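Local coordinates for insecticidal crystal protein Cry7Cal (Bacillus thuringiensis, PDB 5ZI1) that acts as an insecticidal crystal toxin, active against the locust Locusta migratoria manilensis, and probably binds receptors of its insect host, at residues Ser119-Phe124 and Asn149-Leu154; Gly259-Asn264 and Lys402-Tyr407; Phe293-Lys298 and Gln323-Thr328; Glu478-Gly483 and Leu504-Val509. All coordinates share one frame; numbering follows the deposited sequence.

Interaction 1: Ser119-Phe124 and Asn149-Leu154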
loop_
_atom_site.group_PDB
_atom_site.type_symbol
_atom_site.label_atom_id
_atom_site.label_comp_id
_atom_site.label_asym_id
_atom_site.label_seq_id
_atom_site.Cartn_x
_atom_site.Cartn_y
_atom_site.Cartn_z
ATOM N N SER A 119 -3.037 -29.106 -14.929
ATOM C CA SER A 119 -2.567 -28.567 -16.201
ATOM C C SER A 119 -2.444 -27.051 -16.150
ATOM O O SER A 119 -1.520 -26.492 -16.748
ATOM C CB SER A 119 -3.475 -29.008 -17.353
ATOM O OG SER A 119 -4.797 -28.521 -17.193
ATOM N N THR A 120 -3.347 -26.359 -15.434
ATOM C CA THR A 120 -3.248 -24.894 -15.394
ATOM C C THR A 120 -2.107 -24.459 -14.486
ATOM O O THR A 120 -1.390 -23.500 -14.791
ATOM C CB THR A 120 -4.565 -24.255 -14.930
ATOM O OG1 THR A 120 -5.602 -24.536 -15.875
ATOM C CG2 THR A 120 -4.423 -22.748 -14.827
ATOM N N GLU A 121 -1.906 -25.178 -13.378
ATOM C CA GLU A 121 -0.833 -24.824 -12.457
ATOM C C GLU A 121 0.532 -25.083 -13.082
ATOM O O GLU A 121 1.484 -24.336 -12.825
ATOM C CB GLU A 121 -1.016 -25.595 -11.142
ATOM C CG GLU A 121 -0.231 -25.016 -9.966
ATOM C CD GLU A 121 1.246 -25.432 -9.962
ATOM O OE1 GLU A 121 1.539 -26.565 -10.415
ATOM O OE2 GLU A 121 2.104 -24.626 -9.511
ATOM N N ASN A 122 0.640 -26.125 -13.919
ATOM C CA ASN A 122 1.868 -26.339 -14.667
ATOM C C ASN A 122 2.117 -25.210 -15.663
ATOM O O ASN A 122 3.271 -24.817 -15.865
ATOM C CB ASN A 122 1.828 -27.703 -15.366
ATOM C CG ASN A 122 2.143 -28.884 -14.406
ATOM O OD1 ASN A 122 2.717 -28.702 -13.329
ATOM N ND2 ASN A 122 1.764 -30.087 -14.809
ATOM N N LEU A 123 1.062 -24.645 -16.271
ATOM C CA LEU A 123 1.281 -23.516 -17.168
ATOM C C LEU A 123 1.953 -22.364 -16.436
ATOM O O LEU A 123 2.873 -21.734 -16.966
ATOM C CB LEU A 123 -0.028 -23.047 -17.813
ATOM C CG LEU A 123 0.170 -22.041 -18.972
ATOM C CD1 LEU A 123 1.233 -22.565 -19.931
ATOM C CD2 LEU A 123 -1.110 -21.771 -19.746
ATOM N N PHE A 124 1.527 -22.084 -15.208
ATOM C CA PHE A 124 2.196 -21.035 -14.445
ATOM C C PHE A 124 3.672 -21.366 -14.244
ATOM O O PHE A 124 4.543 -20.527 -14.495
ATOM C CB PHE A 124 1.479 -20.813 -13.104
ATOM C CG PHE A 124 0.253 -19.912 -13.202
ATOM C CD1 PHE A 124 0.383 -18.533 -13.208
ATOM C CD2 PHE A 124 -1.019 -20.455 -13.288
ATOM C CE1 PHE A 124 -0.738 -17.706 -13.295
ATOM C CE2 PHE A 124 -2.144 -19.647 -13.366
ATOM C CZ PHE A 124 -2.005 -18.269 -13.375
ATOM N N ASN A 149 0.632 -13.340 -8.548
ATOM C CA ASN A 149 -0.527 -13.303 -7.677
ATOM C C ASN A 149 -1.544 -14.365 -8.063
ATOM O O ASN A 149 -2.070 -15.085 -7.203
ATOM C CB ASN A 149 -1.155 -11.914 -7.724
ATOM C CG ASN A 149 -2.320 -11.816 -6.816
ATOM O OD1 ASN A 149 -2.174 -11.905 -5.591
ATOM N ND2 ASN A 149 -3.496 -11.695 -7.392
ATOM N N LEU A 150 -1.842 -14.484 -9.358
ATOM C CA LEU A 150 -2.815 -15.489 -9.781
ATOM C C LEU A 150 -2.341 -16.899 -9.447
ATOM O O LEU A 150 -3.144 -17.751 -9.058
ATOM C CB LEU A 150 -3.085 -15.366 -11.278
ATOM C CG LEU A 150 -3.755 -14.081 -11.772
ATOM C CD1 LEU A 150 -3.964 -14.175 -13.271
ATOM C CD2 LEU A 150 -5.076 -13.837 -11.054
ATOM N N HIS A 151 -1.042 -17.165 -9.606
ATOM C CA HIS A 151 -0.508 -18.501 -9.350
ATOM C C HIS A 151 -0.698 -18.882 -7.892
ATOM O O HIS A 151 -1.216 -19.958 -7.580
ATOM C CB HIS A 151 0.978 -18.545 -9.734
ATOM C CG HIS A 151 1.578 -19.921 -9.707
ATOM N ND1 HIS A 151 2.941 -20.135 -9.685
ATOM C CD2 HIS A 151 1.006 -21.149 -9.713
ATOM C CE1 HIS A 151 3.178 -21.436 -9.673
ATOM N NE2 HIS A 151 2.021 -22.071 -9.699
ATOM N N LEU A 152 -0.305 -17.988 -6.982
ATOM C CA LEU A 152 -0.455 -18.258 -5.555
ATOM C C LEU A 152 -1.910 -18.506 -5.191
ATOM O O LEU A 152 -2.225 -19.418 -4.404
ATOM C CB LEU A 152 0.104 -17.085 -4.747
ATOM C CG LEU A 152 1.617 -16.993 -4.897
ATOM C CD1 LEU A 152 2.161 -15.800 -4.154
ATOM C CD2 LEU A 152 2.206 -18.281 -4.380
ATOM N N PHE A 153 -2.812 -17.704 -5.769
ATOM C CA PHE A 153 -4.232 -17.851 -5.502
ATOM C C PHE A 153 -4.773 -19.146 -6.080
ATOM O O PHE A 153 -5.589 -19.828 -5.442
ATOM C CB PHE A 153 -4.991 -16.660 -6.076
ATOM C CG PHE A 153 -6.465 -16.864 -6.115
ATOM C CD1 PHE A 153 -7.185 -16.992 -4.936
ATOM C CD2 PHE A 153 -7.132 -16.958 -7.319
ATOM C CE1 PHE A 153 -8.549 -17.196 -4.961
ATOM C CE2 PHE A 153 -8.501 -17.157 -7.346
ATOM C CZ PHE A 153 -9.206 -17.279 -6.168
ATOM N N LEU A 154 -4.353 -19.492 -7.299
ATOM C CA LEU A 154 -4.736 -20.779 -7.864
ATOM C C LEU A 154 -4.288 -21.934 -6.966
ATOM O O LEU A 154 -5.009 -22.924 -6.816
ATOM C CB LEU A 154 -4.146 -20.937 -9.257
ATOM C CG LEU A 154 -4.468 -22.290 -9.886
ATOM C CD1 LEU A 154 -5.933 -22.359 -10.149
ATOM C CD2 LEU A 154 -3.656 -22.593 -11.155
#

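Interaction 2: Gly259-Asn264 and Lys402-Tyr407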
loop_
_atom_site.group_PDB
_atom_site.type_symbol
_atom_site.label_atom_id
_atom_site.label_comp_id
_atom_site.label_asym_id
_atom_site.label_seq_id
_atom_site.Cartn_x
_atom_site.Cartn_y
_atom_site.Cartn_z
ATOM N N GLY A 259 3.775 21.975 -8.665
ATOM C CA GLY A 259 4.625 23.038 -9.150
ATOM C C GLY A 259 4.358 23.253 -10.625
ATOM O O GLY A 259 3.737 22.422 -11.292
ATOM N N LEU A 260 4.827 24.393 -11.131
ATOM C CA LEU A 260 4.578 24.728 -12.526
ATOM C C LEU A 260 5.440 23.871 -13.448
ATOM O O LEU A 260 6.656 23.786 -13.275
ATOM C CB LEU A 260 4.856 26.203 -12.769
ATOM C CG LEU A 260 4.622 26.688 -14.198
ATOM C CD1 LEU A 260 3.131 26.668 -14.535
ATOM C CD2 LEU A 260 5.188 28.091 -14.344
ATOM N N THR A 261 4.801 23.217 -14.413
ATOM C CA THR A 261 5.482 22.557 -15.514
ATOM C C THR A 261 4.686 22.788 -16.792
ATOM O O THR A 261 3.508 23.167 -16.758
ATOM C CB THR A 261 5.642 21.029 -15.316
ATOM O OG1 THR A 261 4.347 20.411 -15.318
ATOM C CG2 THR A 261 6.373 20.706 -14.033
ATOM N N GLY A 262 5.342 22.539 -17.926
ATOM C CA GLY A 262 4.665 22.489 -19.202
ATOM C C GLY A 262 4.543 23.802 -19.959
ATOM O O GLY A 262 4.110 23.780 -21.115
ATOM N N ILE A 263 4.890 24.938 -19.357
ATOM C CA ILE A 263 4.782 26.222 -20.058
ATOM C C ILE A 263 6.036 26.504 -20.883
ATOM O O ILE A 263 5.952 26.878 -22.056
ATOM C CB ILE A 263 4.502 27.365 -19.053
ATOM C CG1 ILE A 263 3.351 27.011 -18.108
ATOM C CG2 ILE A 263 4.167 28.651 -19.788
ATOM C CD1 ILE A 263 2.081 26.649 -18.813
ATOM N N ASN A 264 7.205 26.308 -20.266
ATOM C CA ASN A 264 8.523 26.407 -20.893
ATOM C C ASN A 264 8.673 27.724 -21.666
ATOM O O ASN A 264 8.763 27.780 -22.894
ATOM C CB ASN A 264 8.789 25.166 -21.750
ATOM C CG ASN A 264 8.633 23.871 -20.940
ATOM O OD1 ASN A 264 7.618 23.180 -21.050
ATOM N ND2 ASN A 264 9.624 23.568 -20.086
ATOM N N LYS A 402 -0.624 30.373 -18.619
ATOM C CA LYS A 402 0.700 30.314 -18.021
ATOM C C LYS A 402 0.691 29.609 -16.672
ATOM O O LYS A 402 1.703 29.630 -15.962
ATOM C CB LYS A 402 1.279 31.724 -17.873
ATOM C CG LYS A 402 1.266 32.554 -19.163
ATOM C CD LYS A 402 1.996 31.864 -20.322
ATOM C CE LYS A 402 2.234 32.850 -21.472
ATOM N NZ LYS A 402 1.979 32.232 -22.812
ATOM N N CYS A 403 -0.436 29.024 -16.291
ATOM C CA CYS A 403 -0.592 28.314 -15.032
ATOM C C CYS A 403 -0.868 26.853 -15.334
ATOM O O CYS A 403 -1.179 26.479 -16.469
ATOM C CB CYS A 403 -1.725 28.921 -14.186
ATOM S SG CYS A 403 -1.477 30.682 -13.858
ATOM N N LYS A 404 -0.752 26.015 -14.306
ATOM C CA LYS A 404 -1.048 24.601 -14.456
ATOM C C LYS A 404 -2.086 24.219 -13.422
ATOM O O LYS A 404 -1.868 24.401 -12.217
ATOM C CB LYS A 404 0.207 23.741 -14.314
ATOM C CG LYS A 404 -0.111 22.262 -14.355
ATOM C CD LYS A 404 1.126 21.430 -14.238
ATOM C CE LYS A 404 0.800 19.956 -14.448
ATOM N NZ LYS A 404 0.197 19.341 -13.227
ATOM N N SER A 405 -3.219 23.721 -13.894
ATOM C CA SER A 405 -4.231 23.170 -13.014
ATOM C C SER A 405 -4.074 21.654 -12.967
ATOM O O SER A 405 -3.675 21.025 -13.952
ATOM C CB SER A 405 -5.628 23.555 -13.488
ATOM O OG SER A 405 -5.850 23.025 -14.774
ATOM N N THR A 406 -4.386 21.072 -11.810
ATOM C CA THR A 406 -4.200 19.640 -11.591
ATOM C C THR A 406 -5.335 19.103 -10.734
ATOM O O THR A 406 -5.753 19.762 -9.775
ATOM C CB THR A 406 -2.862 19.346 -10.902
ATOM O OG1 THR A 406 -1.816 20.013 -11.615
ATOM C CG2 THR A 406 -2.570 17.809 -10.826
ATOM N N TYR A 407 -5.840 17.919 -11.113
ATOM C CA TYR A 407 -6.723 17.103 -10.283
ATOM C C TYR A 407 -5.950 15.906 -9.728
ATOM O O TYR A 407 -5.330 15.151 -10.483
ATOM C CB TYR A 407 -7.930 16.613 -11.087
ATOM C CG TYR A 407 -9.137 17.533 -11.013
ATOM C CD1 TYR A 407 -10.000 17.483 -9.931
ATOM C CD2 TYR A 407 -9.402 18.460 -12.021
ATOM C CE1 TYR A 407 -11.098 18.321 -9.842
ATOM C CE2 TYR A 407 -10.496 19.296 -11.948
ATOM C CZ TYR A 407 -11.343 19.227 -10.854
ATOM O OH TYR A 407 -12.440 20.062 -10.757
#

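Interaction 3: Phe293-Lys298 and Gln323-Thr328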
loop_
_atom_site.group_PDB
_atom_site.type_symbol
_atom_site.label_atom_id
_atom_site.label_comp_id
_atom_site.label_asym_id
_atom_site.label_seq_id
_atom_site.Cartn_x
_atom_site.Cartn_y
_atom_site.Cartn_z
ATOM N N PHE A 293 0.504 4.950 12.226
ATOM C CA PHE A 293 -0.352 5.473 11.175
ATOM C C PHE A 293 -1.034 6.760 11.662
ATOM O O PHE A 293 -1.399 6.875 12.836
ATOM C CB PHE A 293 -1.371 4.404 10.765
ATOM C CG PHE A 293 -2.240 4.818 9.618
ATOM C CD1 PHE A 293 -1.873 4.519 8.316
ATOM C CD2 PHE A 293 -3.411 5.564 9.841
ATOM C CE1 PHE A 293 -2.675 4.930 7.227
ATOM C CE2 PHE A 293 -4.213 5.984 8.767
ATOM C CZ PHE A 293 -3.854 5.657 7.465
ATOM N N GLN A 294 -1.190 7.746 10.769
ATOM C CA GLN A 294 -1.629 9.082 11.169
ATOM C C GLN A 294 -2.781 9.574 10.307
ATOM O O GLN A 294 -2.746 9.467 9.077
ATOM C CB GLN A 294 -0.493 10.108 11.086
ATOM C CG GLN A 294 0.667 9.870 12.012
ATOM C CD GLN A 294 1.745 10.942 11.874
ATOM O OE1 GLN A 294 1.723 11.943 12.572
ATOM N NE2 GLN A 294 2.692 10.728 10.973
ATOM N N TRP A 295 -3.791 10.142 10.959
ATOM C CA TRP A 295 -4.986 10.647 10.297
ATOM C C TRP A 295 -4.887 12.162 10.222
ATOM O O TRP A 295 -4.616 12.813 11.236
ATOM C CB TRP A 295 -6.249 10.229 11.045
ATOM C CG TRP A 295 -6.300 8.755 11.239
ATOM C CD1 TRP A 295 -5.681 8.031 12.220
ATOM C CD2 TRP A 295 -6.961 7.809 10.395
ATOM N NE1 TRP A 295 -5.943 6.696 12.050
ATOM C CE2 TRP A 295 -6.722 6.532 10.935
ATOM C CE3 TRP A 295 -7.733 7.921 9.236
ATOM C CZ2 TRP A 295 -7.233 5.372 10.359
ATOM C CZ3 TRP A 295 -8.250 6.783 8.672
ATOM C CH2 TRP A 295 -7.994 5.514 9.232
ATOM N N LEU A 296 -5.072 12.714 9.026
ATOM C CA LEU A 296 -4.932 14.156 8.848
ATOM C C LEU A 296 -6.152 14.850 9.431
ATOM O O LEU A 296 -7.282 14.574 9.020
ATOM C CB LEU A 296 -4.773 14.487 7.372
ATOM C CG LEU A 296 -4.450 15.936 7.037
ATOM C CD1 LEU A 296 -3.250 16.384 7.826
ATOM C CD2 LEU A 296 -4.196 16.079 5.541
ATOM N N THR A 297 -5.946 15.743 10.394
ATOM C CA THR A 297 -7.087 16.450 10.962
ATOM C C THR A 297 -7.127 17.943 10.644
ATOM O O THR A 297 -8.186 18.555 10.806
ATOM C CB THR A 297 -7.127 16.258 12.485
ATOM O OG1 THR A 297 -6.003 16.921 13.077
ATOM C CG2 THR A 297 -7.038 14.763 12.837
ATOM N N LYS A 298 -6.030 18.543 10.183
ATOM C CA LYS A 298 -6.028 19.981 9.900
ATOM C C LYS A 298 -4.897 20.319 8.938
ATOM O O LYS A 298 -3.853 19.673 8.949
ATOM C CB LYS A 298 -5.880 20.806 11.187
ATOM C CG LYS A 298 -7.173 21.412 11.718
ATOM C CD LYS A 298 -7.111 21.670 13.226
ATOM C CE LYS A 298 -5.935 22.562 13.628
ATOM N NZ LYS A 298 -5.577 22.371 15.078
ATOM N N GLN A 323 -3.704 12.951 14.088
ATOM C CA GLN A 323 -3.898 12.125 15.271
ATOM C C GLN A 323 -3.574 10.668 14.945
ATOM O O GLN A 323 -3.865 10.194 13.839
ATOM C CB GLN A 323 -5.335 12.220 15.773
ATOM C CG GLN A 323 -5.707 13.602 16.297
ATOM C CD GLN A 323 -7.194 13.780 16.517
ATOM O OE1 GLN A 323 -7.951 12.805 16.582
ATOM N NE2 GLN A 323 -7.626 15.031 16.640
ATOM N N TYR A 324 -2.995 9.951 15.918
ATOM C CA TYR A 324 -2.832 8.507 15.811
ATOM C C TYR A 324 -4.194 7.828 15.914
ATOM O O TYR A 324 -5.209 8.467 16.175
ATOM C CB TYR A 324 -1.892 7.986 16.894
ATOM C CG TYR A 324 -0.483 8.518 16.751
ATOM C CD1 TYR A 324 0.160 8.523 15.514
ATOM C CD2 TYR A 324 0.211 9.010 17.851
ATOM C CE1 TYR A 324 1.445 9.002 15.382
ATOM C CE2 TYR A 324 1.503 9.497 17.728
ATOM C CZ TYR A 324 2.111 9.486 16.492
ATOM O OH TYR A 324 3.395 9.964 16.366
ATOM N N THR A 325 -4.219 6.521 15.687
ATOM C CA THR A 325 -5.490 5.805 15.665
ATOM C C THR A 325 -6.107 5.762 17.062
ATOM O O THR A 325 -5.427 5.416 18.033
ATOM C CB THR A 325 -5.293 4.384 15.148
ATOM O OG1 THR A 325 -4.599 4.405 13.878
ATOM C CG2 THR A 325 -6.636 3.721 14.986
ATOM N N LYS A 326 -7.398 6.138 17.166
ATOM C CA LYS A 326 -8.144 6.136 18.439
ATOM C C LYS A 326 -7.398 6.862 19.557
ATOM O O LYS A 326 -7.484 6.491 20.730
ATOM C CB LYS A 326 -8.499 4.709 18.885
ATOM C CG LYS A 326 -9.647 4.088 18.091
ATOM C CD LYS A 326 -10.449 3.103 18.927
ATOM C CE LYS A 326 -11.579 3.780 19.702
ATOM N NZ LYS A 326 -12.266 2.819 20.638
ATOM N N SER A 327 -6.639 7.885 19.200
ATOM C CA SER A 327 -6.055 8.821 20.145
ATOM C C SER A 327 -6.504 10.220 19.733
ATOM O O SER A 327 -6.794 10.461 18.555
ATOM C CB SER A 327 -4.525 8.705 20.163
ATOM O OG SER A 327 -3.929 9.713 20.958
ATOM N N THR A 328 -6.605 11.133 20.709
ATOM C CA THR A 328 -6.955 12.523 20.417
ATOM C C THR A 328 -5.759 13.462 20.488
ATOM O O THR A 328 -5.879 14.618 20.057
ATOM C CB THR A 328 -8.037 13.064 21.379
ATOM O OG1 THR A 328 -7.516 13.120 22.715
ATOM C CG2 THR A 328 -9.329 12.233 21.329
#

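Interaction 4: Glu478-Gly483 and Leu504-Val509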
loop_
_atom_site.group_PDB
_atom_site.type_symbol
_atom_site.label_atom_id
_atom_site.label_comp_id
_atom_site.label_asym_id
_atom_site.label_seq_id
_atom_site.Cartn_x
_atom_site.Cartn_y
_atom_site.Cartn_z
ATOM N N GLU A 478 0.887 4.638 20.569
ATOM C CA GLU A 478 2.054 4.987 21.363
ATOM C C GLU A 478 3.018 3.804 21.387
ATOM O O GLU A 478 2.601 2.642 21.358
ATOM C CB GLU A 478 1.654 5.384 22.783
ATOM C CG GLU A 478 2.807 5.844 23.668
ATOM C CD GLU A 478 2.316 6.389 25.007
ATOM O OE1 GLU A 478 1.318 7.148 25.013
ATOM O OE2 GLU A 478 2.919 6.051 26.053
ATOM N N THR A 479 4.310 4.124 21.416
ATOM C CA THR A 479 5.381 3.153 21.561
ATOM C C THR A 479 6.294 3.617 22.686
ATOM O O THR A 479 6.245 4.776 23.112
ATOM C CB THR A 479 6.217 2.986 20.279
ATOM O OG1 THR A 479 6.994 4.168 20.065
ATOM C CG2 THR A 479 5.338 2.740 19.062
ATOM N N ASN A 480 7.137 2.699 23.158
ATOM C CA ASN A 480 8.067 3.029 24.226
ATOM C C ASN A 480 9.046 4.103 23.763
ATOM O O ASN A 480 9.314 4.259 22.568
ATOM C CB ASN A 480 8.826 1.781 24.674
ATOM C CG ASN A 480 9.211 1.836 26.133
ATOM O OD1 ASN A 480 9.339 2.916 26.703
ATOM N ND2 ASN A 480 9.388 0.669 26.751
ATOM N N THR A 481 9.593 4.843 24.732
ATOM C CA THR A 481 10.465 5.969 24.410
ATOM C C THR A 481 11.815 5.542 23.859
ATOM O O THR A 481 12.490 6.353 23.215
ATOM C CB THR A 481 10.678 6.843 25.644
ATOM O OG1 THR A 481 11.257 6.060 26.697
ATOM C CG2 THR A 481 9.354 7.423 26.107
ATOM N N ALA A 482 12.231 4.302 24.094
ATOM C CA ALA A 482 13.503 3.831 23.582
ATOM C C ALA A 482 13.365 2.365 23.219
ATOM O O ALA A 482 12.441 1.676 23.664
ATOM C CB ALA A 482 14.638 4.035 24.593
ATOM N N GLY A 483 14.285 1.900 22.380
ATOM C CA GLY A 483 14.296 0.516 21.961
ATOM C C GLY A 483 13.227 0.121 20.970
ATOM O O GLY A 483 13.190 -1.048 20.571
ATOM N N LEU A 504 15.221 -1.399 25.268
ATOM C CA LEU A 504 13.910 -1.218 25.876
ATOM C C LEU A 504 14.059 -0.661 27.287
ATOM O O LEU A 504 14.752 -1.271 28.113
ATOM C CB LEU A 504 13.153 -2.537 25.930
ATOM C CG LEU A 504 12.175 -2.848 24.801
ATOM C CD1 LEU A 504 11.388 -4.108 25.140
ATOM C CD2 LEU A 504 11.243 -1.685 24.551
ATOM N N PRO A 505 13.447 0.477 27.604
ATOM C CA PRO A 505 13.405 0.901 29.011
ATOM C C PRO A 505 12.692 -0.104 29.888
ATOM O O PRO A 505 13.141 -0.391 31.002
ATOM C CB PRO A 505 12.645 2.238 28.957
ATOM C CG PRO A 505 12.732 2.693 27.541
ATOM C CD PRO A 505 12.787 1.440 26.711
ATOM N N SER A 506 11.579 -0.647 29.410
ATOM C CA SER A 506 10.788 -1.597 30.169
ATOM C C SER A 506 10.237 -2.630 29.189
ATOM O O SER A 506 10.600 -2.656 28.008
ATOM C CB SER A 506 9.682 -0.881 30.961
ATOM O OG SER A 506 8.586 -0.541 30.130
ATOM N N ASN A 507 9.351 -3.491 29.687
ATOM C CA ASN A 507 8.810 -4.555 28.859
ATOM C C ASN A 507 7.843 -4.039 27.801
ATOM O O ASN A 507 7.633 -4.716 26.788
ATOM C CB ASN A 507 8.100 -5.588 29.739
ATOM C CG ASN A 507 9.059 -6.404 30.587
ATOM O OD1 ASN A 507 10.281 -6.404 30.374
ATOM N ND2 ASN A 507 8.504 -7.117 31.558
ATOM N N GLN A 508 7.230 -2.881 28.025
ATOM C CA GLN A 508 6.144 -2.435 27.164
ATOM C C GLN A 508 6.674 -1.995 25.806
ATOM O O GLN A 508 7.637 -1.227 25.720
ATOM C CB GLN A 508 5.381 -1.293 27.829
ATOM C CG GLN A 508 4.121 -0.924 27.075
ATOM C CD GLN A 508 3.134 -0.120 27.907
ATOM O OE1 GLN A 508 2.768 1.001 27.547
ATOM N NE2 GLN A 508 2.687 -0.698 29.020
ATOM N N VAL A 509 6.040 -2.482 24.739
ATOM C CA VAL A 509 6.440 -2.102 23.386
ATOM C C VAL A 509 5.519 -1.023 22.833
ATOM O O VAL A 509 5.984 0.048 22.422
ATOM C CB VAL A 509 6.469 -3.315 22.444
ATOM C CG1 VAL A 509 6.777 -2.860 21.026
ATOM C CG2 VAL A 509 7.480 -4.363 22.938
#

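Interaction 1: Ser119-Phe124 and Asn149-Leu154
Leu150, the first residue of 149-154 to touch the other helix, puts its CB 3.7 Å from CZ of Phe124, at the tip of the phenyl ring. Both segments belong to the helical bundle that is the N-terminal domain of the delta endotoxins, and the two helices run roughly antiparallel, their local axes 10.2 Å apart. One residue further, His151 carries CG anti to the backbone N (chi1 -171°), which starts the imidazole off across the gap. There CB of Phe124 lies over the middle of its face, 3.4 Å from His151 CD2, a CH-pi contact. The two rings are nearly parallel, planes 3° apart, yet slid so far that they barely overlap; the centre of the phenyl face is met instead by CA of His151. In the imidazole plane NE2 donates to OE2 of Glu121 at 2.6 Å, nearly straight, reaching the carboxylate on its anti side and 27° out of its plane. ND1 is bonded to Tyr186 on helix 169-202. Last comes Leu154, whose CD2 methyl packs beside these groups, 3.8 Å from CG2 of Thr120, 3.8 Å from CA of Glu121 and 4.0 Å from CE2 of Phe124. Every touching residue is buried. With both its nitrogens bonded and one face on Phe124, the imidazole has little room to rotate. The short bond from NE2, together with the salt bridge from OE1 to Lys125, would favour an ionised Glu121 inside an otherwise largely apolar interface.

Interaction 2: Gly259-Asn264 and Lys402-Tyr407
NZ of Lys404, the residue whose aliphatic chain lies against Thr261, donates to OG1 of Thr406 at 2.7 Å, two residues along the same strand. That strand, 404-407, is an outer one of a four-stranded antiparallel sheet in the beta-prism second domain of the three-domain Cry toxins. Its backbone pairs with strand 352-365, while the loop 259-264 packs against Lys402-Lys404. Lys404 runs fully extended as far as CE, and only the last torsion bends (chi4 -79°), turning NZ toward Thr406. The methylenes before that bend pass OG1 of Thr261, with CD at 3.5 Å, the two side chains crossing obliquely.

Around the carbonyl of Lys402 the loop presents carbon atoms. CD1 of Leu260 reaches within 3.6 Å of Lys402 O, and CG1 of Ile263 comes to 3.8 Å from the same oxygen. CD1 of Leu260 also comes 3.9 Å from Lys404 N, and its side chain continues onto Ala363 of strand 352-365. Van der Waals contact thus does the joining, whereas polar bonds of the loop include ones to the residues that follow it: Leu260 pairs with Trp271 through the backbone, and Gly262 N bonds to Asp270. Lys402 sends NZ to a salt bridge with Glu265. On the way there its chain crosses Ile263 at about a right angle, CD lying 3.9 Å from Ile263 CG2.

Interaction 3: Phe293-Lys298 and Gln323-Thr328
Trp295 and Gln323 form the tight part of this contact, an antiparallel hydrogen-bonded pair in which Trp295 N reaches Gln323 O at 2.9 Å and Gln323 N returns to Trp295 O at 3.0 Å. With CG anti to its carbonyl carbon (chi1 -54°), Trp295 keeps its indole close to the partner strand: NE1 donates an almost straight bond, 3.2 Å, to OG1 of the buried Thr325, which lies in the ring plane. Gln323 O meets the same ring at its edge, 3.3 Å from CD1. CE2 of Phe293 sits over the centre of one indole face, and in turn the indole lies at the phenyl edge, so the two rings are turned steeply against each other. Thr297 adds its CG2 methyl, 3.9 Å from CG of Gln323, the side chains crossing at about a right angle. These strands, 294-306 and 312-324, form a beta hairpin in the beta-prism second domain; Thr297 and Lys298 both face Val321, a classic beta bulge.

On the other face Gln294 and Tyr324 lie side by side, pointing the same way, with Gln294 CG 3.6 Å from Tyr324 CE1 and the amide plane 41° from the ring; the amide's OE1 is bonded to Thr322. The loose, solvent side is the type II turn from Tyr324, closed by a weak 3.4 Å bond from Ser327 N to Tyr324 O, beyond which Thr328 is exposed.

Interaction 4: Glu478-Gly483 and Leu504-Val509
Asn480 and Pro505 reach toward each other tip to tip, and they lose more surface to this contact than any other residue in it. Asn480 holds CG roughly anti to its backbone N (chi1 -150°), which carries the amide across to 504-509. There ND2 donates to Gln508 O at 2.8 Å, in the plane of that carbonyl though 32° out of the asparagine's own amide plane. OD1 turns back to accept the backbone N of Thr481, also at 2.8 Å. Both bonds are bent, but with both ends tied the amide's rotation is limited. The main chain of Asn480 adds a third bond, from N to Val509 O at 3.0 Å, and the same oxygen meets CA of Thr479 in a CA-H...O contact.

These bonds continue the antiparallel pairing of strand 478-479, an outer strand, with strand 508-513 in the beta-sandwich third domain of the Cry toxins. Glu478 pairs with Arg511 through the backbone, and its carboxylate also forms a salt bridge with that arginine.

Pro505, exposed at the bend that leads into strand 508-513, closes the other end. Its CD lies 3.1 Å from Ala482 O and 3.5 Å from ND2 of Asn480, while CG rests 3.8 Å from the CB of Ala482. Leu504, just before the proline, is buried; its CD2 methyl touches Ala482 O at 3.7 Å, and its side chain also packs on Val484 and Ile499.

How the interactions relate
Interaction 1 alone is wholly buried, and it joins two helices of the N-terminal bundle; side chains carry most of the contact, a histidine-carboxylate bond among apolar groups. Interactions 2 and 3 share the second domain, with 3 nested in the loop that 2 closes, but they hold different sheets: in 2 a loop packs by van der Waals contact on an outer strand, in 3 a hairpin is bonded through its backbone. Interaction 4, the most exposed, belongs to the third domain and combines an asparagine side-chain amide with a backbone bond. It comes within about 5 Å of interaction 3 at their nearest atoms, whereas interaction 1 lies at least about 21 Å from the others.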